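Local coordinates for type IV pilus assembly protein PilF (PDB 5OIU), which binds ATP and magnesium as a hexameric AAA+ motor ATPase and probably uses ATP hydrolysis to power assembly of type IV pili, at residues Arg221-Lys227 with Met258-Asn264; Asp247-Ile252 with His332-Val336; Phe263-Ala267 with Arg342-Val346. Residue numbers count along the deposited sequence, not the author numbering.

Interaction 1: Arg221-Lys227 with Met258-Asn264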
loop_
_atom_site.group_PDB
_atom_site.type_symbol
_atom_site.label_atom_id
_atom_site.label_comp_id
_atom_site.label_asym_id
_atom_site.label_seq_id
_atom_site.Cartn_x
_atom_site.Cartn_y
_atom_site.Cartn_z
ATOM N N ARG C 221 -1.042 -23.407 2.153
ATOM C CA ARG C 221 -0.720 -22.947 0.812
ATOM C C ARG C 221 -1.911 -22.350 0.077
ATOM O O ARG C 221 -1.855 -22.198 -1.143
ATOM C CB ARG C 221 -0.124 -24.089 -0.018
ATOM C CG ARG C 221 -0.964 -25.330 -0.042
ATOM C CD ARG C 221 -0.668 -26.164 -1.269
ATOM N NE ARG C 221 -1.716 -27.153 -1.539
ATOM C CZ ARG C 221 -1.498 -28.464 -1.616
ATOM N NH1 ARG C 221 -0.261 -28.944 -1.444
ATOM N NH2 ARG C 221 -2.509 -29.293 -1.870
ATOM N N ASP C 222 -2.993 -22.019 0.761
ATOM C CA ASP C 222 -4.030 -21.241 0.113
ATOM C C ASP C 222 -4.654 -20.342 1.165
ATOM O O ASP C 222 -4.378 -20.480 2.360
ATOM C CB ASP C 222 -5.054 -22.131 -0.616
ATOM C CG ASP C 222 -5.775 -23.094 0.303
ATOM O OD1 ASP C 222 -6.382 -22.662 1.314
ATOM O OD2 ASP C 222 -5.761 -24.300 -0.023
ATOM N N SER C 223 -5.451 -19.398 0.717
ATOM C CA SER C 223 -6.063 -18.454 1.599
ATOM C C SER C 223 -7.085 -19.053 2.561
ATOM O O SER C 223 -6.965 -18.865 3.713
ATOM C CB SER C 223 -6.597 -17.267 0.813
ATOM O OG SER C 223 -5.537 -16.560 0.218
ATOM N N GLU C 224 -8.073 -19.778 2.069
ATOM C CA GLU C 224 -9.072 -20.430 2.919
ATOM C C GLU C 224 -8.428 -21.223 4.053
ATOM O O GLU C 224 -8.888 -21.164 5.206
ATOM C CB GLU C 224 -9.959 -21.342 2.063
ATOM C CG GLU C 224 -11.446 -21.281 2.385
ATOM C CD GLU C 224 -11.978 -19.833 2.470
ATOM O OE1 GLU C 224 -11.460 -18.945 1.734
ATOM O OE2 GLU C 224 -12.919 -19.581 3.275
ATOM N N THR C 225 -7.342 -21.948 3.745
ATOM C CA THR C 225 -6.652 -22.742 4.758
ATOM C C THR C 225 -5.986 -21.857 5.800
ATOM O O THR C 225 -6.070 -22.136 7.002
ATOM C CB THR C 225 -5.613 -23.663 4.105
ATOM O OG1 THR C 225 -6.279 -24.627 3.266
ATOM C CG2 THR C 225 -4.779 -24.372 5.163
ATOM N N ALA C 226 -5.318 -20.785 5.364
ATOM C CA ALA C 226 -4.709 -19.872 6.323
ATOM C C ALA C 226 -5.763 -19.262 7.241
ATOM O O ALA C 226 -5.528 -19.078 8.440
ATOM C CB ALA C 226 -3.928 -18.773 5.601
ATOM N N LYS C 227 -6.937 -18.948 6.701
ATOM C CA LYS C 227 -7.937 -18.304 7.538
ATOM C C LYS C 227 -8.548 -19.302 8.515
ATOM O O LYS C 227 -8.685 -18.999 9.705
ATOM C CB LYS C 227 -9.000 -17.619 6.671
ATOM C CG LYS C 227 -8.892 -16.070 6.635
ATOM C CD LYS C 227 -9.411 -15.403 7.960
ATOM C CE LYS C 227 -9.034 -13.896 8.106
ATOM N NZ LYS C 227 -8.703 -13.507 9.509
ATOM N N MET C 258 -2.089 -13.671 2.405
ATOM C CA MET C 258 -3.054 -14.667 2.084
ATOM C C MET C 258 -4.459 -14.290 2.514
ATOM O O MET C 258 -5.390 -14.994 2.233
ATOM C CB MET C 258 -2.632 -16.018 2.602
ATOM C CG MET C 258 -1.344 -16.506 2.001
ATOM S SD MET C 258 -0.607 -17.886 2.852
ATOM C CE MET C 258 -1.036 -19.194 1.764
ATOM N N GLY C 259 -4.599 -13.159 3.176
ATOM C CA GLY C 259 -5.887 -12.654 3.579
ATOM C C GLY C 259 -6.223 -12.842 5.032
ATOM O O GLY C 259 -7.390 -12.693 5.405
ATOM N N VAL C 260 -5.251 -13.179 5.863
ATOM C CA VAL C 260 -5.498 -13.272 7.289
ATOM C C VAL C 260 -5.467 -11.863 7.853
ATOM O O VAL C 260 -4.474 -11.152 7.689
ATOM C CB VAL C 260 -4.456 -14.161 7.973
ATOM C CG1 VAL C 260 -4.891 -14.449 9.401
ATOM C CG2 VAL C 260 -4.275 -15.447 7.187
ATOM N N GLU C 261 -6.549 -11.460 8.509
ATOM C CA GLU C 261 -6.603 -10.135 9.117
ATOM C C GLU C 261 -5.430 -9.946 10.072
ATOM O O GLU C 261 -5.175 -10.818 10.913
ATOM C CB GLU C 261 -7.912 -9.926 9.882
ATOM C CG GLU C 261 -9.105 -9.685 9.001
ATOM C CD GLU C 261 -9.007 -8.373 8.281
ATOM O OE1 GLU C 261 -8.230 -7.508 8.742
ATOM O OE2 GLU C 261 -9.710 -8.206 7.263
ATOM N N PRO C 262 -4.701 -8.842 9.981
ATOM C CA PRO C 262 -3.620 -8.604 10.949
ATOM C C PRO C 262 -4.067 -8.724 12.401
ATOM O O PRO C 262 -3.289 -9.191 13.245
ATOM C CB PRO C 262 -3.157 -7.182 10.609
ATOM C CG PRO C 262 -3.537 -7.013 9.159
ATOM C CD PRO C 262 -4.808 -7.773 8.970
ATOM N N PHE C 263 -5.297 -8.332 12.732
ATOM C CA PHE C 263 -5.695 -8.473 14.127
ATOM C C PHE C 263 -5.879 -9.942 14.490
ATOM O O PHE C 263 -5.517 -10.352 15.598
ATOM C CB PHE C 263 -6.942 -7.618 14.448
ATOM C CG PHE C 263 -8.227 -8.042 13.754
ATOM C CD1 PHE C 263 -8.983 -9.108 14.229
ATOM C CD2 PHE C 263 -8.724 -7.308 12.698
ATOM C CE1 PHE C 263 -10.187 -9.471 13.618
ATOM C CE2 PHE C 263 -9.919 -7.662 12.084
ATOM C CZ PHE C 263 -10.657 -8.750 12.551
ATOM N N ASN C 264 -6.371 -10.758 13.556
ATOM C CA ASN C 264 -6.420 -12.194 13.804
ATOM C C ASN C 264 -5.019 -12.816 13.830
ATOM O O ASN C 264 -4.779 -13.753 14.596
ATOM C CB ASN C 264 -7.331 -12.868 12.770
ATOM C CG ASN C 264 -8.834 -12.690 13.101
ATOM O OD1 ASN C 264 -9.196 -12.305 14.221
ATOM N ND2 ASN C 264 -9.698 -12.978 12.134
#
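The backbones come closest at two places, S223 CA to M258 CA at 4.9 Å and K227 CA to V260 CA at 5.6 Å, so the first turn of helix 223-235 lies along the connection between helices 248-257 and 262-268 in this P-loop ATPase. The connection opens with a Schellman motif at G259, the first residue to leave helical angles (phi 103°, psi 14°), with two bonds back into the last turn; at these angles a CB would be jammed against the preceding carbonyl oxygen. E261 then takes the N-cap position of helix 262-268. On the facing segment D222 is the N-cap, its OD1 accepting from T225 N at 2.7 Å and from T225 OG1 at 2.8 Å.

Among the side chains, M258 is buried and points toward 221-227; its CE reaches D222 N at 3.6 Å and R221 C at 3.7 Å, covering the entry to the helix. A226 CB meets V260 CG2 at 3.7 Å, and L255 of helix 248-257 packs on both residues. The CA-to-CB bond of R221 points away, and its NH1 forms salt bridges with D178 and E219. K227 CB points sideways, but the end of the side chain comes nearer and follows the connection: CE lies 3.4 Å from G259 O and 3.7 Å from V260 CA. A hydrogen bond crosses from S223 OG to M258 O, at 2.6 Å.

Interaction 2: Asp247-Ile252 with His332-Val336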
loop_
_atom_site.group_PDB
_atom_site.type_symbol
_atom_site.label_atom_id
_atom_site.label_comp_id
_atom_site.label_asym_id
_atom_site.label_seq_id
_atom_site.Cartn_x
_atom_site.Cartn_y
_atom_site.Cartn_z
ATOM N N ASP C 247 12.396 -16.974 6.018
ATOM C CA ASP C 247 12.725 -16.127 7.150
ATOM C C ASP C 247 11.526 -16.135 8.087
ATOM O O ASP C 247 10.385 -16.227 7.632
ATOM C CB ASP C 247 13.053 -14.718 6.640
ATOM C CG ASP C 247 13.100 -13.684 7.729
ATOM O OD1 ASP C 247 14.087 -13.658 8.494
ATOM O OD2 ASP C 247 12.147 -12.881 7.797
ATOM N N ALA C 248 11.789 -16.066 9.391
ATOM C CA ALA C 248 10.705 -16.207 10.358
ATOM C C ALA C 248 9.739 -15.031 10.288
ATOM O O ALA C 248 8.527 -15.218 10.139
ATOM C CB ALA C 248 11.269 -16.343 11.762
ATOM N N ALA C 249 10.261 -13.809 10.406
ATOM C CA ALA C 249 9.411 -12.630 10.344
ATOM C C ALA C 249 8.570 -12.642 9.078
ATOM O O ALA C 249 7.390 -12.271 9.094
ATOM C CB ALA C 249 10.271 -11.369 10.414
ATOM N N GLN C 250 9.155 -13.120 7.978
ATOM C CA GLN C 250 8.449 -13.176 6.705
ATOM C C GLN C 250 7.144 -13.964 6.808
ATOM O O GLN C 250 6.182 -13.681 6.087
ATOM C CB GLN C 250 9.381 -13.784 5.651
ATOM C CG GLN C 250 9.207 -13.261 4.231
ATOM C CD GLN C 250 9.673 -11.827 4.065
ATOM O OE1 GLN C 250 10.841 -11.511 4.333
ATOM N NE2 GLN C 250 8.762 -10.944 3.612
ATOM N N ALA C 251 7.083 -14.949 7.703
ATOM C CA ALA C 251 5.855 -15.729 7.826
ATOM C C ALA C 251 4.662 -14.847 8.194
ATOM O O ALA C 251 3.551 -15.063 7.701
ATOM C CB ALA C 251 6.052 -16.838 8.854
ATOM N N ILE C 252 4.872 -13.855 9.063
ATOM C CA ILE C 252 3.803 -12.926 9.420
ATOM C C ILE C 252 3.303 -12.206 8.177
ATOM O O ILE C 252 2.097 -12.123 7.924
ATOM C CB ILE C 252 4.297 -11.920 10.479
ATOM C CG1 ILE C 252 4.698 -12.626 11.766
ATOM C CG2 ILE C 252 3.247 -10.854 10.749
ATOM C CD1 ILE C 252 5.499 -11.771 12.674
ATOM N N HIS C 332 18.642 -22.718 13.448
ATOM C CA HIS C 332 17.308 -22.266 13.800
ATOM C C HIS C 332 17.215 -20.759 13.974
ATOM O O HIS C 332 18.159 -20.089 14.399
ATOM C CB HIS C 332 16.851 -22.925 15.074
ATOM C CG HIS C 332 16.843 -24.420 15.012
ATOM N ND1 HIS C 332 17.766 -25.199 15.683
ATOM C CD2 HIS C 332 16.011 -25.281 14.378
ATOM C CE1 HIS C 332 17.510 -26.474 15.452
ATOM N NE2 HIS C 332 16.446 -26.552 14.668
ATOM N N GLU C 333 16.032 -20.248 13.658
ATOM C CA GLU C 333 15.632 -18.886 13.971
ATOM C C GLU C 333 14.239 -18.949 14.588
ATOM O O GLU C 333 13.291 -19.379 13.917
ATOM C CB GLU C 333 15.630 -18.042 12.705
ATOM C CG GLU C 333 15.613 -16.575 12.936
ATOM C CD GLU C 333 15.798 -15.831 11.651
ATOM O OE1 GLU C 333 14.805 -15.725 10.893
ATOM O OE2 GLU C 333 16.945 -15.393 11.387
ATOM N N LEU C 334 14.115 -18.542 15.863
ATOM C CA LEU C 334 12.870 -18.720 16.629
ATOM C C LEU C 334 12.318 -17.364 17.057
ATOM O O LEU C 334 12.802 -16.755 18.019
ATOM C CB LEU C 334 13.062 -19.627 17.845
ATOM C CG LEU C 334 11.827 -19.768 18.764
ATOM C CD1 LEU C 334 10.584 -20.253 18.039
ATOM C CD2 LEU C 334 12.110 -20.679 19.974
ATOM N N LEU C 335 11.283 -16.924 16.350
ATOM C CA LEU C 335 10.579 -15.686 16.640
ATOM C C LEU C 335 9.439 -16.008 17.597
ATOM O O LEU C 335 8.427 -16.594 17.187
ATOM C CB LEU C 335 10.059 -15.055 15.351
ATOM C CG LEU C 335 9.550 -13.614 15.395
ATOM C CD1 LEU C 335 9.514 -13.037 14.001
ATOM C CD2 LEU C 335 8.169 -13.522 16.012
ATOM N N VAL C 336 9.610 -15.628 18.870
ATOM C CA VAL C 336 8.587 -15.787 19.901
ATOM C C VAL C 336 7.831 -14.472 20.029
ATOM O O VAL C 336 8.432 -13.413 20.266
ATOM C CB VAL C 336 9.199 -16.211 21.250
ATOM C CG1 VAL C 336 8.113 -16.426 22.289
ATOM C CG2 VAL C 336 10.016 -17.468 21.091
#
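L335 overlaps the first turn of helix 248-257 from the side: its CB lies 4.0 Å from A248 CB, and its CD1 lies 3.7 Å from A249 CA and 4.0 Å from A249 CB. One turn further on, I252 CD1 comes within 4.4 Å of the same L335 CD1. The small alanine side chains keep the leucine near the helix backbone, and the closest CA pair, A248 with L335, is 6.3 Å apart. Beyond this contact, A358 of helix 351-360 also packs on L335.

E333 and L335, two residues apart on the strand, both point toward the helix, whereas L334 points away and packs on helix 128-138. E333 adds a polar contact at the helix start, where its OE1 accepts a weak hydrogen bond from A248 N (3.4 Å, with an N-H...acceptor angle of 168°). D247, the N-cap, accepts from Q250 N through OD2 at 3.0 Å. Its OD1 lies 3.2 Å from E333 OE1, a close approach of two like charges; K355 forms a salt bridge with D247 OD1, while E333 OE2 accepts from the backbone of L366.

The segment axes approach to 9.0 Å at 43°. Strand 328-336 is the outermost strand at one end of the mixed sheet within this chain, antiparallel to strand 269-281, whose V272 also touches A248. A helix laid against one face of a largely parallel sheet, with another helix on the opposite face, is the layered alpha/beta/alpha architecture of P-loop NTPases.

Interaction 3: Phe263-Ala267 with Arg342-Val346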
loop_
_atom_site.group_PDB
_atom_site.type_symbol
_atom_site.label_atom_id
_atom_site.label_comp_id
_atom_site.label_asym_id
_atom_site.label_seq_id
_atom_site.Cartn_x
_atom_site.Cartn_y
_atom_site.Cartn_z
ATOM N N PHE C 263 -5.297 -8.332 12.732
ATOM C CA PHE C 263 -5.695 -8.473 14.127
ATOM C C PHE C 263 -5.879 -9.942 14.490
ATOM O O PHE C 263 -5.517 -10.352 15.598
ATOM C CB PHE C 263 -6.942 -7.618 14.448
ATOM C CG PHE C 263 -8.227 -8.042 13.754
ATOM C CD1 PHE C 263 -8.983 -9.108 14.229
ATOM C CD2 PHE C 263 -8.724 -7.308 12.698
ATOM C CE1 PHE C 263 -10.187 -9.471 13.618
ATOM C CE2 PHE C 263 -9.919 -7.662 12.084
ATOM C CZ PHE C 263 -10.657 -8.750 12.551
ATOM N N ASN C 264 -6.371 -10.758 13.556
ATOM C CA ASN C 264 -6.420 -12.194 13.804
ATOM C C ASN C 264 -5.019 -12.816 13.830
ATOM O O ASN C 264 -4.779 -13.753 14.596
ATOM C CB ASN C 264 -7.331 -12.868 12.770
ATOM C CG ASN C 264 -8.834 -12.690 13.101
ATOM O OD1 ASN C 264 -9.196 -12.305 14.221
ATOM N ND2 ASN C 264 -9.698 -12.978 12.134
ATOM N N ILE C 265 -4.070 -12.293 13.044
ATOM C CA ILE C 265 -2.694 -12.779 13.137
ATOM C C ILE C 265 -2.106 -12.442 14.500
ATOM O O ILE C 265 -1.467 -13.279 15.148
ATOM C CB ILE C 265 -1.840 -12.193 11.995
ATOM C CG1 ILE C 265 -2.433 -12.557 10.637
ATOM C CG2 ILE C 265 -0.414 -12.646 12.091
ATOM C CD1 ILE C 265 -1.642 -12.021 9.445
ATOM N N SER C 266 -2.330 -11.214 14.963
ATOM C CA SER C 266 -1.759 -10.785 16.236
ATOM C C SER C 266 -2.300 -11.614 17.397
ATOM O O SER C 266 -1.562 -11.953 18.330
ATOM C CB SER C 266 -2.041 -9.296 16.459
ATOM O OG SER C 266 -1.295 -8.820 17.568
ATOM N N ALA C 267 -3.581 -11.964 17.344
ATOM C CA ALA C 267 -4.225 -12.656 18.449
ATOM C C ALA C 267 -3.859 -14.138 18.549
ATOM O O ALA C 267 -4.001 -14.716 19.628
ATOM C CB ALA C 267 -5.745 -12.504 18.325
ATOM N N ARG C 342 3.217 -8.274 18.610
ATOM C CA ARG C 342 1.774 -8.165 18.406
ATOM C C ARG C 342 1.410 -6.746 18.019
ATOM O O ARG C 342 0.717 -6.512 17.025
ATOM C CB ARG C 342 1.021 -8.594 19.674
ATOM C CG ARG C 342 0.680 -10.075 19.711
ATOM C CD ARG C 342 -0.117 -10.466 20.924
ATOM N NE ARG C 342 0.492 -11.600 21.620
ATOM C CZ ARG C 342 1.232 -11.488 22.722
ATOM N NH1 ARG C 342 1.448 -10.296 23.258
ATOM N NH2 ARG C 342 1.752 -12.566 23.295
ATOM N N HIS C 343 1.930 -5.783 18.779
ATOM C CA HIS C 343 1.736 -4.372 18.468
ATOM C C HIS C 343 2.262 -4.032 17.066
ATOM O O HIS C 343 1.621 -3.279 16.318
ATOM C CB HIS C 343 2.408 -3.550 19.581
ATOM C CG HIS C 343 2.309 -2.068 19.413
ATOM N ND1 HIS C 343 1.342 -1.461 18.637
ATOM C CD2 HIS C 343 3.062 -1.068 19.931
ATOM C CE1 HIS C 343 1.508 -0.151 18.679
ATOM N NE2 HIS C 343 2.542 0.113 19.460
ATOM N N ALA C 344 3.399 -4.616 16.665
ATOM C CA ALA C 344 3.942 -4.292 15.344
ATOM C C ALA C 344 3.095 -4.887 14.225
ATOM O O ALA C 344 2.960 -4.275 13.159
ATOM C CB ALA C 344 5.390 -4.763 15.222
ATOM N N ILE C 345 2.530 -6.081 14.449
ATOM C CA ILE C 345 1.653 -6.714 13.464
ATOM C C ILE C 345 0.413 -5.862 13.238
ATOM O O ILE C 345 0.048 -5.550 12.095
ATOM C CB ILE C 345 1.273 -8.139 13.920
ATOM C CG1 ILE C 345 2.530 -8.955 14.226
ATOM C CG2 ILE C 345 0.396 -8.845 12.868
ATOM C CD1 ILE C 345 2.295 -10.276 14.927
ATOM N N VAL C 346 -0.276 -5.516 14.335
ATOM C CA VAL C 346 -1.436 -4.627 14.270
ATOM C C VAL C 346 -1.088 -3.382 13.463
ATOM O O VAL C 346 -1.712 -3.087 12.433
ATOM C CB VAL C 346 -1.920 -4.255 15.686
ATOM C CG1 VAL C 346 -3.080 -3.273 15.615
ATOM C CG2 VAL C 346 -2.310 -5.498 16.495
#
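Two helices of the P-loop ATPase fold, 262-268 and 339-347, pack here as an antiparallel pair: the axes of the short segments run at 170° and approach to 8.6 Å. The closest CA pair is S266 with R342, at 4.9 Å, and the two segments bury 259 Å² between them.

The apolar part centres on I265 and I345, which both point toward the opposing helix and meet CG2 to CG2 at 4.0 Å. Helix 248-257 backs both, with L255 packing on I265 and I252 on I345. S266 also takes part in the van der Waals packing. Its CB is 4.3 Å from I345 CB and its OG 3.6 Å from V346 CG2, so this small side chain sits among R342, I345 and V346 and has the largest covered area of the contact, 92 Å².

A neighbouring subunit reaches the same region, its E257 packing on F263 and V346 and its R254 on A267. The pair therefore contributes to a subunit interface of the hexamer.

Polar contacts are few. The guanidinium of R342 presents its edge to S266 O, which lies near its plane; R342 NH1 also makes a long, weak ion pair with D339. S266 OG donates a weak hydrogen bond of 3.1 Å to R342 O, the same carbonyl oxygen that accepts the intrahelical bond from V346 N at 3.0 Å.

Along the chain the segments come in the order 221-227, 247-252, 258-264, 263-267 (overlapping the last), 332-336 and 342-346, so interactions 1 and 2 cross, as do 2 and 3. Interactions 1 and 3 share F263 and N264 on helix 262-268; their centres are 13 Å apart, and V260 CG1 touches I265 CG1 at 3.3 Å. Interaction 2 lies 15 Å between centres from interaction 3, which it meets where I252 CG2 packs on I345 CG1 at 4.0 Å, and 17 Å from interaction 1, without touching it. Helices 248-257 and 262-268 thus connect the mixed sheet to a region that meets a neighbouring subunit.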